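Local coordinates for protein Hydrogenase/urease maturation factor HypB (Helicobacter pylori, PDB 4LPS) that hydrolyses GTP slowly and binds nickel or zinc as a maturation factor, a GTPase needed to insert nickel into [NiFe] hydrogenase and also to mature urease, at residues Y47-M52 with A150-V155; H107-M112 with S144-G149; S129-I134 with F227-K232. All blocks are in the same frame, centred on the assembly; numbering follows the deposited sequence.

In the fold
The three contacts belong to one P-loop GTPase fold built on a parallel sheet. Contact 1 is its buried core, two neighbouring strands joined by backbone hydrogen bonds. Contact 3 uses strand 131-135, the other neighbour of strand 47-52, and lays helix 218-234 against it at a partly buried margin, where an aromatic side chain and a lysine replace backbone pairing. Contact 2 lies over the face of the sheet that carries Asn50, between loops leading toward the nickel site, and relies on ring stacking, a carboxylate and water. Leu148 of contact 2 packs on Asn50 of contact 1 and on Ile134 of contact 3, so the loop region rests directly on the core strands.

Contact 1: residues Y47-M52 with A150-V155; sequences YVLNFM and AAMNIV
Asn50 N donates to Met152 O and Asn50 O accepts from Ile154 N, both at 2.8 Å, in the parallel pairing of strand 47-52 with residues 150-155 of a P-loop GTPase fold. Met52 N continues the pattern to Ile154 O. At the start of the pairing Val48 O is held by two donors, Ala151 N at 2.8 Å and the longer Met152 N at 3.3 Å, as the chain at Ala151 still turns into the strand.

All twelve residues are buried, so looseness is one of fit, not of solvent. On the Leu49-Phe51 face packing is close: Leu49 CD2 lies 3.7 Å from Met152 CB, and Ile154 CB, CG2 and CD1 all approach CE1 of Phe51. Helix 218-234 covers Leu49 and Met152 there. At the Tyr47 end the small Ala151 suits a ring, its CB standing over the face 3.7 Å from the centroid, while Met152 SD sits at the ring's edge and Tyr47 OH bonds to Tyr236 O. The Met52-Val155 pair is looser, Met52 CE staying 4.3 Å from Val155 CG2, although that methyl rests on Asn153 CB and Met172 of helix 170-174 covers both. On that same face, Asn50 OD1 turns to Asn136 ND2, while Asn50 CG lies anti to the backbone N (chi1 172°) and ND2 meets an in-plane lone pair of Asn153 OD1, 3.0 Å away and nearly straight at 165°.

Contact 2: residues H107-M112 with S144-G149; sequences HLEASM and SSYNLG
His107 and Tyr146 lie ring on ring in an offset stack, centroids 3.8 Å apart and planes 10° from parallel. The overlap is shifted toward the rims: Tyr146 CE1 lies over one face of the imidazole, while His107 CD2 and NE2 lie over the phenol, NE2 coming within 3.1 Å of Tyr146 CZ. CG of His107 takes the crowded position between backbone N and carbonyl carbon (chi1 63°), from which the ring reaches Tyr146. A flat tyrosine suits this place, for it offers a broad surface to the histidine and a hydroxyl at its outer end.

One polar bond helps to fix the rotation of the imidazole. His107 NE2 donates to Glu109 OE1 at 2.9 Å, close to the ring plane, and reaches that oxygen on its anti side. The extended Glu109 chain runs side by side with Tyr146. A water donates to Glu109 OE1 at 3.0 Å and also bonds Tyr146 OH, so carboxylate and phenol are linked at the partly exposed end of the contact.

Packing closes the inner end. The Leu148 CD2 methyl lies against the backbone, 3.5 Å from Ala110 N, and Leu148 CD1 makes a looser apolar contact with Leu108 CB at 4.2 Å; branched leucines suit this buried place against Ile134 of the sheet. Beside Leu148, Asn147 OD1 accepts from Gly149 N at 2.6 Å, an Asx turn that shapes the loop.

His107 directly follows the nickel ligand Cys106, and its side chain lies about 5 Å from the bound nickel ion, nearest atoms. His107 is itself an inferred nickel ligand, essential only in the nucleotide-free protein, so stack and carboxylate bond here belong to the surroundings of the HypB metal site.

Contact 3: residues S129-I134 with F227-K232; sequences SDFLII and FLLEKK
Lys232 NZ donates to Asp130 O at 2.9 Å, meeting an in-plane lone pair of that carbonyl, and to a water at 2.8 Å. The same water donates to Asp130 OD1 at 2.7 Å and so bridges two opposite charges whose own atoms, NZ and OD1, stay 4.3 Å apart, beyond a salt bridge. Lysine suits the place because its long chain, extended as far as CE, carries the ammonium group past a hydrophobic ring to the partly exposed loop residue just ahead of the strand.

That ring is Phe131. Lys232 CD stands over its face, 4.3 Å from the centroid in a CH-pi contact, while the ammonium group is too distant for more than a weak cation-pi attraction. At the ring's edge, Leu229 CD2 touches Phe131 CE1 at 3.8 Å and Leu228 O lies near the ring plane. Leu228 CB packs on Phe131 CE2 more loosely, its side chain also reaching Leu49 and Ile154 of the sheet. Phe72 meets the Phe131 ring as well.

The axes of helix segment 227-232 and strand segment 131-134 stand 118° apart and approach to 11.6 Å, a helix packed on a sheet as in alpha/beta P-loop folds.

Contact 1: residues Y47-M52 with A150-V155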
ATOM      1  N   TYR A  47      -0.339   2.269 -12.830  1.00 14.25           N
ATOM      2  CA  TYR A  47      -0.458   3.152 -11.678  1.00 13.74           C
ATOM      3  C   TYR A  47      -0.045   2.361 -10.443  1.00 17.53           C
ATOM      4  O   TYR A  47      -0.694   1.382 -10.077  1.00 18.62           O
ATOM      5  CB  TYR A  47      -1.880   3.697 -11.531  1.00 14.15           C
ATOM      6  CG  TYR A  47      -1.969   4.932 -10.660  1.00 13.98           C
ATOM      7  CD1 TYR A  47      -1.570   6.171 -11.141  1.00 14.65           C
ATOM      8  CD2 TYR A  47      -2.448   4.859  -9.358  1.00 15.57           C
ATOM      9  CE1 TYR A  47      -1.646   7.303 -10.356  1.00 15.34           C
ATOM     10  CE2 TYR A  47      -2.525   5.990  -8.561  1.00 15.08           C
ATOM     11  CZ  TYR A  47      -2.122   7.207  -9.067  1.00 14.94           C
ATOM     12  OH  TYR A  47      -2.198   8.335  -8.279  1.00 15.12           O
ATOM     13  N   VAL A  48       1.050   2.774  -9.817  1.00 16.95           N
ATOM     14  CA  VAL A  48       1.676   1.962  -8.784  1.00 11.15           C
ATOM     15  C   VAL A  48       1.381   2.463  -7.371  1.00 10.57           C
ATOM     16  O   VAL A  48       1.553   3.645  -7.064  1.00 10.73           O
ATOM     17  CB  VAL A  48       3.198   1.893  -8.996  1.00 11.21           C
ATOM     18  CG1 VAL A  48       3.852   1.026  -7.939  1.00 11.53           C
ATOM     19  CG2 VAL A  48       3.492   1.348 -10.380  1.00 11.92           C
ATOM     20  N   LEU A  49       0.923   1.547  -6.521  1.00 10.08           N
ATOM     21  CA  LEU A  49       0.589   1.862  -5.136  1.00 15.51           C
ATOM     22  C   LEU A  49       1.513   1.115  -4.181  1.00 14.01           C
ATOM     23  O   LEU A  49       1.835  -0.057  -4.400  1.00 14.81           O
ATOM     24  CB  LEU A  49      -0.873   1.515  -4.832  1.00 11.94           C
ATOM     25  CG  LEU A  49      -1.929   2.040  -5.806  1.00 10.71           C
ATOM     26  CD1 LEU A  49      -3.304   1.501  -5.456  1.00 10.72           C
ATOM     27  CD2 LEU A  49      -1.943   3.560  -5.799  1.00 10.88           C
ATOM     28  N   ASN A  50       1.962   1.816  -3.144  1.00  9.03           N
ATOM     29  CA  ASN A  50       2.811   1.228  -2.116  1.00 11.54           C
ATOM     30  C   ASN A  50       2.114   1.267  -0.759  1.00 12.80           C
ATOM     31  O   ASN A  50       1.960   2.336  -0.162  1.00  9.87           O
ATOM     32  CB  ASN A  50       4.155   1.965  -2.060  1.00  9.19           C
ATOM     33  CG  ASN A  50       5.017   1.528  -0.896  1.00  9.25           C
ATOM     34  OD1 ASN A  50       5.022   0.358  -0.514  1.00 11.90           O
ATOM     35  ND2 ASN A  50       5.760   2.472  -0.326  1.00  9.73           N
ATOM     36  N   PHE A  51       1.678   0.104  -0.284  1.00 10.40           N
ATOM     37  CA  PHE A  51       0.956   0.020   0.984  1.00 11.52           C
ATOM     38  C   PHE A  51       1.881  -0.324   2.145  1.00 11.19           C
ATOM     39  O   PHE A  51       2.579  -1.338   2.121  1.00  9.88           O
ATOM     40  CB  PHE A  51      -0.173  -1.005   0.887  1.00 11.78           C
ATOM     41  CG  PHE A  51      -1.359  -0.520   0.107  1.00 12.06           C
ATOM     42  CD1 PHE A  51      -2.327   0.274   0.709  1.00 11.28           C
ATOM     43  CD2 PHE A  51      -1.507  -0.855  -1.231  1.00 13.26           C
ATOM     44  CE1 PHE A  51      -3.424   0.726  -0.014  1.00 13.90           C
ATOM     45  CE2 PHE A  51      -2.601  -0.409  -1.959  1.00 14.93           C
ATOM     46  CZ  PHE A  51      -3.560   0.381  -1.350  1.00 17.16           C
ATOM     47  N   MET A  52       1.872   0.529   3.165  1.00  8.55           N
ATOM     48  CA  MET A  52       2.712   0.343   4.335  1.00  8.82           C
ATOM     49  C   MET A  52       1.876   0.333   5.606  1.00 13.07           C
ATOM     50  O   MET A  52       0.871   1.038   5.699  1.00  8.95           O
ATOM     51  CB  MET A  52       3.767   1.446   4.390  1.00  9.36           C
ATOM     52  CG  MET A  52       4.821   1.323   3.300  1.00  9.47           C
ATOM     53  SD  MET A  52       5.869   2.782   3.198  1.00 14.25           S
ATOM     54  CE  MET A  52       4.654   4.022   2.750  1.00 11.48           C
ATOM     55  N   ALA A 150       6.567   4.700  -6.466  1.00 11.79           N
ATOM     56  CA  ALA A 150       5.109   4.604  -6.469  1.00 11.91           C
ATOM     57  C   ALA A 150       4.440   5.937  -6.780  1.00 12.57           C
ATOM     58  O   ALA A 150       4.978   7.007  -6.476  1.00 12.80           O
ATOM     59  CB  ALA A 150       4.612   4.076  -5.132  1.00 11.35           C
ATOM     60  N   ALA A 151       3.263   5.863  -7.397  1.00 12.99           N
ATOM     61  CA  ALA A 151       2.418   7.035  -7.600  1.00 22.35           C
ATOM     62  C   ALA A 151       1.792   7.463  -6.276  1.00 19.58           C
ATOM     63  O   ALA A 151       1.651   8.654  -5.993  1.00 14.00           O
ATOM     64  CB  ALA A 151       1.344   6.747  -8.636  1.00 14.34           C
ATOM     65  N   MET A 152       1.414   6.477  -5.470  1.00 12.86           N
ATOM     66  CA  MET A 152       0.871   6.745  -4.146  1.00 12.64           C
ATOM     67  C   MET A 152       1.480   5.820  -3.108  1.00 13.77           C
ATOM     68  O   MET A 152       1.671   4.624  -3.346  1.00 13.48           O
ATOM     69  CB  MET A 152      -0.656   6.596  -4.120  1.00 12.96           C
ATOM     70  CG  MET A 152      -1.418   7.465  -5.106  1.00 13.92           C
ATOM     71  SD  MET A 152      -3.202   7.388  -4.820  1.00 20.02           S
ATOM     72  CE  MET A 152      -3.345   8.437  -3.372  1.00 14.41           C
ATOM     73  N   ASN A 153       1.785   6.399  -1.955  1.00 15.27           N
ATOM     74  CA  ASN A 153       2.184   5.635  -0.789  1.00 11.26           C
ATOM     75  C   ASN A 153       1.086   5.754   0.255  1.00 12.37           C
ATOM     76  O   ASN A 153       0.790   6.844   0.744  1.00 15.01           O
ATOM     77  CB  ASN A 153       3.524   6.133  -0.250  1.00 11.06           C
ATOM     78  CG  ASN A 153       4.608   6.134  -1.307  1.00 11.14           C
ATOM     79  OD1 ASN A 153       5.216   5.100  -1.592  1.00 11.83           O
ATOM     80  ND2 ASN A 153       4.849   7.294  -1.905  1.00 11.75           N
ATOM     81  N   ILE A 154       0.463   4.627   0.573  1.00 10.72           N
ATOM     82  CA  ILE A 154      -0.703   4.627   1.442  1.00 11.76           C
ATOM     83  C   ILE A 154      -0.442   3.827   2.714  1.00 13.23           C
ATOM     84  O   ILE A 154       0.064   2.703   2.665  1.00  9.86           O
ATOM     85  CB  ILE A 154      -1.930   4.077   0.699  1.00 11.01           C
ATOM     86  CG1 ILE A 154      -2.224   4.962  -0.519  1.00 17.98           C
ATOM     87  CG2 ILE A 154      -3.137   4.018   1.625  1.00 11.12           C
ATOM     88  CD1 ILE A 154      -3.193   4.358  -1.520  1.00 12.02           C
ATOM     89  N   VAL A 155      -0.776   4.430   3.852  1.00 12.54           N
ATOM     90  CA  VAL A 155      -0.498   3.839   5.155  1.00 11.99           C
ATOM     91  C   VAL A 155      -1.771   3.389   5.873  1.00 14.87           C
ATOM     92  O   VAL A 155      -2.729   4.153   5.995  1.00 10.64           O
ATOM     93  CB  VAL A 155       0.264   4.829   6.059  1.00 10.47           C
ATOM     94  CG1 VAL A 155       0.555   4.200   7.409  1.00 10.27           C
ATOM     95  CG2 VAL A 155       1.563   5.264   5.390  1.00 10.53           C
TER

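Contact 2: residues H107-M112 with S144-G149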
ATOM      1  N   HIS A 107      12.237  -3.979   5.125  1.00 12.69           N
ATOM      2  CA  HIS A 107      11.639  -3.050   4.184  1.00 11.91           C
ATOM      3  C   HIS A 107      11.940  -3.489   2.763  1.00 11.62           C
ATOM      4  O   HIS A 107      12.830  -4.312   2.537  1.00 12.06           O
ATOM      5  CB  HIS A 107      12.184  -1.641   4.417  1.00 11.82           C
ATOM      6  CG  HIS A 107      13.658  -1.532   4.182  1.00 15.78           C
ATOM      7  ND1 HIS A 107      14.590  -1.761   5.170  1.00 16.26           N
ATOM      8  CD2 HIS A 107      14.362  -1.248   3.059  1.00 15.83           C
ATOM      9  CE1 HIS A 107      15.804  -1.607   4.670  1.00 15.20           C
ATOM     10  NE2 HIS A 107      15.693  -1.297   3.393  1.00 14.66           N
ATOM     11  N   LEU A 108      11.200  -2.942   1.806  1.00 11.11           N
ATOM     12  CA  LEU A 108      11.512  -3.165   0.405  1.00 16.35           C
ATOM     13  C   LEU A 108      12.405  -2.051  -0.122  1.00 14.97           C
ATOM     14  O   LEU A 108      12.367  -0.920   0.370  1.00 11.20           O
ATOM     15  CB  LEU A 108      10.230  -3.263  -0.425  1.00 10.76           C
ATOM     16  CG  LEU A 108       9.425  -4.542  -0.183  1.00 10.97           C
ATOM     17  CD1 LEU A 108       8.157  -4.568  -1.026  1.00 10.88           C
ATOM     18  CD2 LEU A 108      10.280  -5.775  -0.450  1.00 12.29           C
ATOM     19  N   GLU A 109      13.211  -2.380  -1.124  1.00 14.22           N
ATOM     20  CA  GLU A 109      13.999  -1.385  -1.838  1.00 14.35           C
ATOM     21  C   GLU A 109      13.711  -1.495  -3.332  1.00 14.62           C
ATOM     22  O   GLU A 109      13.277  -2.547  -3.804  1.00 17.26           O
ATOM     23  CB  GLU A 109      15.491  -1.560  -1.544  1.00 17.49           C
ATOM     24  CG  GLU A 109      15.856  -1.293  -0.091  1.00 21.27           C
ATOM     25  CD  GLU A 109      17.287  -1.664   0.229  1.00 26.02           C
ATOM     26  OE1 GLU A 109      17.731  -1.404   1.368  1.00 27.46           O
ATOM     27  OE2 GLU A 109      17.964  -2.227  -0.656  1.00 28.32           O
ATOM     28  N   ALA A 110      13.944  -0.411  -4.066  1.00 12.44           N
ATOM     29  CA  ALA A 110      13.589  -0.350  -5.482  1.00 12.93           C
ATOM     30  C   ALA A 110      14.224  -1.470  -6.307  1.00 12.40           C
ATOM     31  O   ALA A 110      13.594  -2.002  -7.220  1.00 15.31           O
ATOM     32  CB  ALA A 110      13.976   1.001  -6.056  1.00 12.98           C
ATOM     33  N   SER A 111      15.466  -1.817  -5.990  1.00 13.94           N
ATOM     34  CA  SER A 111      16.156  -2.899  -6.685  1.00 16.65           C
ATOM     35  C   SER A 111      15.454  -4.247  -6.497  1.00 17.55           C
ATOM     36  O   SER A 111      15.559  -5.128  -7.351  1.00 18.71           O
ATOM     37  CB  SER A 111      17.609  -2.982  -6.215  1.00 18.19           C
ATOM     38  OG  SER A 111      17.683  -3.150  -4.810  1.00 22.17           O
ATOM     39  N   MET A 112      14.736  -4.404  -5.385  1.00 16.52           N
ATOM     40  CA  MET A 112      14.000  -5.640  -5.118  1.00 18.26           C
ATOM     41  C   MET A 112      12.766  -5.771  -6.007  1.00 17.05           C
ATOM     42  O   MET A 112      12.361  -6.880  -6.360  1.00 20.72           O
ATOM     43  CB  MET A 112      13.564  -5.704  -3.650  1.00 19.92           C
ATOM     44  CG  MET A 112      14.692  -5.734  -2.626  1.00 22.37           C
ATOM     45  SD  MET A 112      14.025  -5.711  -0.946  1.00 20.41           S
ATOM     46  CE  MET A 112      15.469  -5.228   0.010  1.00 17.53           C
ATOM     47  N   SER A 144       9.388   3.862   5.361  1.00 10.38           N
ATOM     48  CA  SER A 144       9.176   5.291   5.136  1.00 17.53           C
ATOM     49  C   SER A 144      10.407   5.992   4.554  1.00 18.59           C
ATOM     50  O   SER A 144      10.332   7.155   4.153  1.00 20.61           O
ATOM     51  CB  SER A 144       8.766   5.977   6.442  1.00 19.15           C
ATOM     52  OG  SER A 144       9.867   6.110   7.324  1.00 20.75           O
ATOM     53  N   SER A 145      11.535   5.289   4.513  1.00 18.47           N
ATOM     54  CA  SER A 145      12.788   5.874   4.045  1.00 13.43           C
ATOM     55  C   SER A 145      13.211   5.389   2.659  1.00 15.75           C
ATOM     56  O   SER A 145      14.296   5.734   2.190  1.00 16.77           O
ATOM     57  CB  SER A 145      13.907   5.576   5.044  1.00 17.08           C
ATOM     58  OG  SER A 145      13.720   6.293   6.253  1.00 20.61           O
ATOM     59  N   TYR A 146      12.370   4.597   1.998  1.00 11.20           N
ATOM     60  CA  TYR A 146      12.740   4.048   0.693  1.00 13.87           C
ATOM     61  C   TYR A 146      11.699   4.277  -0.401  1.00 17.87           C
ATOM     62  O   TYR A 146      10.669   3.600  -0.446  1.00 21.67           O
ATOM     63  CB  TYR A 146      13.034   2.551   0.820  1.00 14.46           C
ATOM     64  CG  TYR A 146      14.197   2.255   1.736  1.00 13.98           C
ATOM     65  CD1 TYR A 146      14.009   2.096   3.103  1.00 15.40           C
ATOM     66  CD2 TYR A 146      15.489   2.163   1.238  1.00 14.62           C
ATOM     67  CE1 TYR A 146      15.071   1.839   3.945  1.00 18.41           C
ATOM     68  CE2 TYR A 146      16.560   1.904   2.072  1.00 19.43           C
ATOM     69  CZ  TYR A 146      16.343   1.744   3.423  1.00 21.23           C
ATOM     70  OH  TYR A 146      17.409   1.484   4.256  1.00 23.21           O
ATOM     71  N   ASN A 147      11.971   5.251  -1.267  1.00 17.92           N
ATOM     72  CA  ASN A 147      11.177   5.468  -2.475  1.00 16.53           C
ATOM     73  C   ASN A 147      11.153   4.204  -3.334  1.00 15.32           C
ATOM     74  O   ASN A 147      12.202   3.621  -3.614  1.00 16.03           O
ATOM     75  CB  ASN A 147      11.742   6.641  -3.284  1.00 14.12           C
ATOM     76  CG  ASN A 147      10.741   7.210  -4.273  1.00 13.65           C
ATOM     77  OD1 ASN A 147       9.893   6.495  -4.810  1.00 14.74           O
ATOM     78  ND2 ASN A 147      10.846   8.509  -4.530  1.00 13.88           N
ATOM     79  N   LEU A 148       9.964   3.777  -3.747  1.00 11.97           N
ATOM     80  CA  LEU A 148       9.849   2.625  -4.636  1.00 13.14           C
ATOM     81  C   LEU A 148       9.326   3.051  -6.005  1.00 11.57           C
ATOM     82  O   LEU A 148       8.998   2.212  -6.846  1.00 11.21           O
ATOM     83  CB  LEU A 148       8.936   1.559  -4.021  1.00 12.12           C
ATOM     84  CG  LEU A 148       9.372   1.014  -2.655  1.00  9.87           C
ATOM     85  CD1 LEU A 148       8.342   0.045  -2.093  1.00  9.58           C
ATOM     86  CD2 LEU A 148      10.739   0.355  -2.755  1.00  9.91           C
ATOM     87  N   GLY A 149       9.264   4.361  -6.226  1.00 11.51           N
ATOM     88  CA  GLY A 149       8.764   4.898  -7.477  1.00 12.08           C
ATOM     89  C   GLY A 149       7.251   4.906  -7.585  1.00 12.20           C
ATOM     90  O   GLY A 149       6.708   5.101  -8.671  1.00 12.89           O
TER
HETATM   91  O   HOH W   1      19.866   0.022   2.931  1.00 29.61           O

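Contact 3: residues S129-I134 with F227-K232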
ATOM      1  N   SER A 129      -3.088  -5.261 -16.336  1.00 21.26           N
ATOM      2  CA  SER A 129      -3.296  -4.503 -15.104  1.00 20.00           C
ATOM      3  C   SER A 129      -3.259  -2.990 -15.311  1.00 21.63           C
ATOM      4  O   SER A 129      -2.440  -2.475 -16.077  1.00 20.02           O
ATOM      5  CB  SER A 129      -2.246  -4.897 -14.058  1.00 18.65           C
ATOM      6  OG  SER A 129      -2.303  -6.283 -13.763  1.00 18.84           O
ATOM      7  N   ASP A 130      -4.157  -2.292 -14.622  1.00 21.80           N
ATOM      8  CA  ASP A 130      -4.114  -0.838 -14.537  1.00 21.66           C
ATOM      9  C   ASP A 130      -3.291  -0.412 -13.332  1.00 19.95           C
ATOM     10  O   ASP A 130      -2.745   0.690 -13.287  1.00 21.34           O
ATOM     11  CB  ASP A 130      -5.526  -0.256 -14.445  1.00 20.02           C
ATOM     12  CG  ASP A 130      -6.315  -0.445 -15.720  1.00 23.42           C
ATOM     13  OD1 ASP A 130      -5.703  -0.390 -16.805  1.00 26.93           O
ATOM     14  OD2 ASP A 130      -7.544  -0.652 -15.638  1.00 25.40           O
ATOM     15  N   PHE A 131      -3.207  -1.305 -12.355  1.00 17.12           N
ATOM     16  CA  PHE A 131      -2.508  -1.017 -11.115  1.00 16.56           C
ATOM     17  C   PHE A 131      -1.473  -2.091 -10.816  1.00 15.28           C
ATOM     18  O   PHE A 131      -1.718  -3.280 -11.022  1.00 15.68           O
ATOM     19  CB  PHE A 131      -3.489  -0.917  -9.941  1.00 17.44           C
ATOM     20  CG  PHE A 131      -4.496   0.194 -10.069  1.00 17.22           C
ATOM     21  CD1 PHE A 131      -5.655   0.023 -10.812  1.00 20.62           C
ATOM     22  CD2 PHE A 131      -4.288   1.406  -9.427  1.00 16.37           C
ATOM     23  CE1 PHE A 131      -6.584   1.048 -10.920  1.00 21.42           C
ATOM     24  CE2 PHE A 131      -5.213   2.433  -9.530  1.00 17.24           C
ATOM     25  CZ  PHE A 131      -6.360   2.255 -10.277  1.00 19.44           C
ATOM     26  N   LEU A 132      -0.311  -1.662 -10.340  1.00 15.53           N
ATOM     27  CA  LEU A 132       0.639  -2.582  -9.734  1.00 15.92           C
ATOM     28  C   LEU A 132       0.727  -2.216  -8.268  1.00 14.88           C
ATOM     29  O   LEU A 132       1.074  -1.088  -7.919  1.00 13.62           O
ATOM     30  CB  LEU A 132       2.013  -2.508 -10.410  1.00 17.84           C
ATOM     31  CG  LEU A 132       3.145  -3.243  -9.681  1.00 20.36           C
ATOM     32  CD1 LEU A 132       2.992  -4.749  -9.807  1.00 21.90           C
ATOM     33  CD2 LEU A 132       4.502  -2.808 -10.209  1.00 22.85           C
ATOM     34  N   ILE A 133       0.406  -3.175  -7.410  1.00 13.02           N
ATOM     35  CA  ILE A 133       0.314  -2.899  -5.988  1.00 13.88           C
ATOM     36  C   ILE A 133       1.453  -3.553  -5.221  1.00 11.62           C
ATOM     37  O   ILE A 133       1.666  -4.765  -5.301  1.00 12.34           O
ATOM     38  CB  ILE A 133      -1.044  -3.369  -5.420  1.00 12.03           C
ATOM     39  CG1 ILE A 133      -2.183  -2.572  -6.069  1.00 12.68           C
ATOM     40  CG2 ILE A 133      -1.081  -3.220  -3.906  1.00 11.32           C
ATOM     41  CD1 ILE A 133      -3.565  -2.850  -5.492  1.00 14.86           C
ATOM     42  N   ILE A 134       2.195  -2.726  -4.498  1.00 10.74           N
ATOM     43  CA  ILE A 134       3.270  -3.194  -3.639  1.00 10.25           C
ATOM     44  C   ILE A 134       2.781  -3.275  -2.199  1.00 11.46           C
ATOM     45  O   ILE A 134       2.411  -2.257  -1.607  1.00 13.46           O
ATOM     46  CB  ILE A 134       4.502  -2.262  -3.724  1.00 12.51           C
ATOM     47  CG1 ILE A 134       5.023  -2.201  -5.162  1.00 10.53           C
ATOM     48  CG2 ILE A 134       5.601  -2.720  -2.777  1.00 11.31           C
ATOM     49  CD1 ILE A 134       6.036  -1.100  -5.402  1.00 10.93           C
ATOM     50  N   PHE A 227     -11.782   5.880  -5.310  1.00 19.40           N
ATOM     51  CA  PHE A 227     -10.737   6.856  -5.028  1.00 21.30           C
ATOM     52  C   PHE A 227      -9.472   6.556  -5.822  1.00 18.84           C
ATOM     53  O   PHE A 227      -8.888   7.447  -6.441  1.00 18.05           O
ATOM     54  CB  PHE A 227     -10.437   6.873  -3.526  1.00 19.87           C
ATOM     55  CG  PHE A 227      -9.190   7.623  -3.157  1.00 21.48           C
ATOM     56  CD1 PHE A 227      -9.167   9.009  -3.170  1.00 23.82           C
ATOM     57  CD2 PHE A 227      -8.045   6.938  -2.776  1.00 19.17           C
ATOM     58  CE1 PHE A 227      -8.018   9.699  -2.826  1.00 22.75           C
ATOM     59  CE2 PHE A 227      -6.893   7.620  -2.429  1.00 22.87           C
ATOM     60  CZ  PHE A 227      -6.881   9.003  -2.453  1.00 22.27           C
ATOM     61  N   LEU A 228      -9.061   5.293  -5.810  1.00 16.92           N
ATOM     62  CA  LEU A 228      -7.871   4.868  -6.535  1.00 16.23           C
ATOM     63  C   LEU A 228      -8.050   5.040  -8.037  1.00 17.26           C
ATOM     64  O   LEU A 228      -7.125   5.453  -8.737  1.00 17.14           O
ATOM     65  CB  LEU A 228      -7.542   3.412  -6.206  1.00 15.42           C
ATOM     66  CG  LEU A 228      -7.094   3.118  -4.772  1.00 14.41           C
ATOM     67  CD1 LEU A 228      -6.768   1.643  -4.610  1.00 13.80           C
ATOM     68  CD2 LEU A 228      -5.891   3.969  -4.391  1.00 15.00           C
ATOM     69  N   LEU A 229      -9.246   4.713  -8.523  1.00 18.90           N
ATOM     70  CA  LEU A 229      -9.571   4.831  -9.939  1.00 22.08           C
ATOM     71  C   LEU A 229      -9.473   6.280 -10.396  1.00 23.44           C
ATOM     72  O   LEU A 229      -8.990   6.564 -11.493  1.00 21.71           O
ATOM     73  CB  LEU A 229     -10.975   4.286 -10.218  1.00 24.85           C
ATOM     74  CG  LEU A 229     -11.137   2.765 -10.294  1.00 26.45           C
ATOM     75  CD1 LEU A 229     -12.570   2.399 -10.650  1.00 31.54           C
ATOM     76  CD2 LEU A 229     -10.165   2.172 -11.305  1.00 25.86           C
ATOM     77  N   GLU A 230      -9.943   7.194  -9.553  1.00 24.31           N
ATOM     78  CA  GLU A 230      -9.906   8.611  -9.886  1.00 27.18           C
ATOM     79  C   GLU A 230      -8.475   9.137  -9.835  1.00 23.32           C
ATOM     80  O   GLU A 230      -8.092   9.998 -10.629  1.00 24.17           O
ATOM     81  CB  GLU A 230     -10.808   9.406  -8.938  1.00 33.91           C
ATOM     82  CG  GLU A 230     -10.602  10.915  -8.986  1.00 39.27           C
ATOM     83  CD  GLU A 230     -10.981  11.523 -10.328  1.00 44.99           C
ATOM     84  OE1 GLU A 230     -11.714  10.873 -11.106  1.00 48.80           O
ATOM     85  OE2 GLU A 230     -10.540  12.659 -10.608  1.00 44.11           O
ATOM     86  N   LYS A 231      -7.684   8.614  -8.903  1.00 21.14           N
ATOM     87  CA  LYS A 231      -6.290   9.026  -8.779  1.00 20.32           C
ATOM     88  C   LYS A 231      -5.494   8.627 -10.019  1.00 21.52           C
ATOM     89  O   LYS A 231      -4.660   9.399 -10.497  1.00 21.04           O
ATOM     90  CB  LYS A 231      -5.669   8.444  -7.509  1.00 18.83           C
ATOM     91  CG  LYS A 231      -5.977   9.291  -6.278  1.00 20.24           C
ATOM     92  CD  LYS A 231      -5.445  10.704  -6.484  1.00 27.04           C
ATOM     93  CE  LYS A 231      -5.844  11.632  -5.355  1.00 30.82           C
ATOM     94  NZ  LYS A 231      -7.183  12.223  -5.624  1.00 32.16           N
ATOM     95  N   LYS A 232      -5.744   7.424 -10.529  1.00 19.74           N
ATOM     96  CA  LYS A 232      -5.123   6.993 -11.776  1.00 19.92           C
ATOM     97  C   LYS A 232      -5.574   7.880 -12.926  1.00 21.47           C
ATOM     98  O   LYS A 232      -4.783   8.227 -13.804  1.00 24.84           O
ATOM     99  CB  LYS A 232      -5.457   5.534 -12.091  1.00 18.30           C
ATOM    100  CG  LYS A 232      -4.936   5.090 -13.452  1.00 19.68           C
ATOM    101  CD  LYS A 232      -5.173   3.617 -13.726  1.00 22.59           C
ATOM    102  CE  LYS A 232      -4.734   3.269 -15.142  1.00 26.80           C
ATOM    103  NZ  LYS A 232      -3.304   2.838 -15.190  1.00 24.67           N
TER
HETATM  104  O   HOH W   2      -3.344   0.917 -17.191  1.00 37.33           O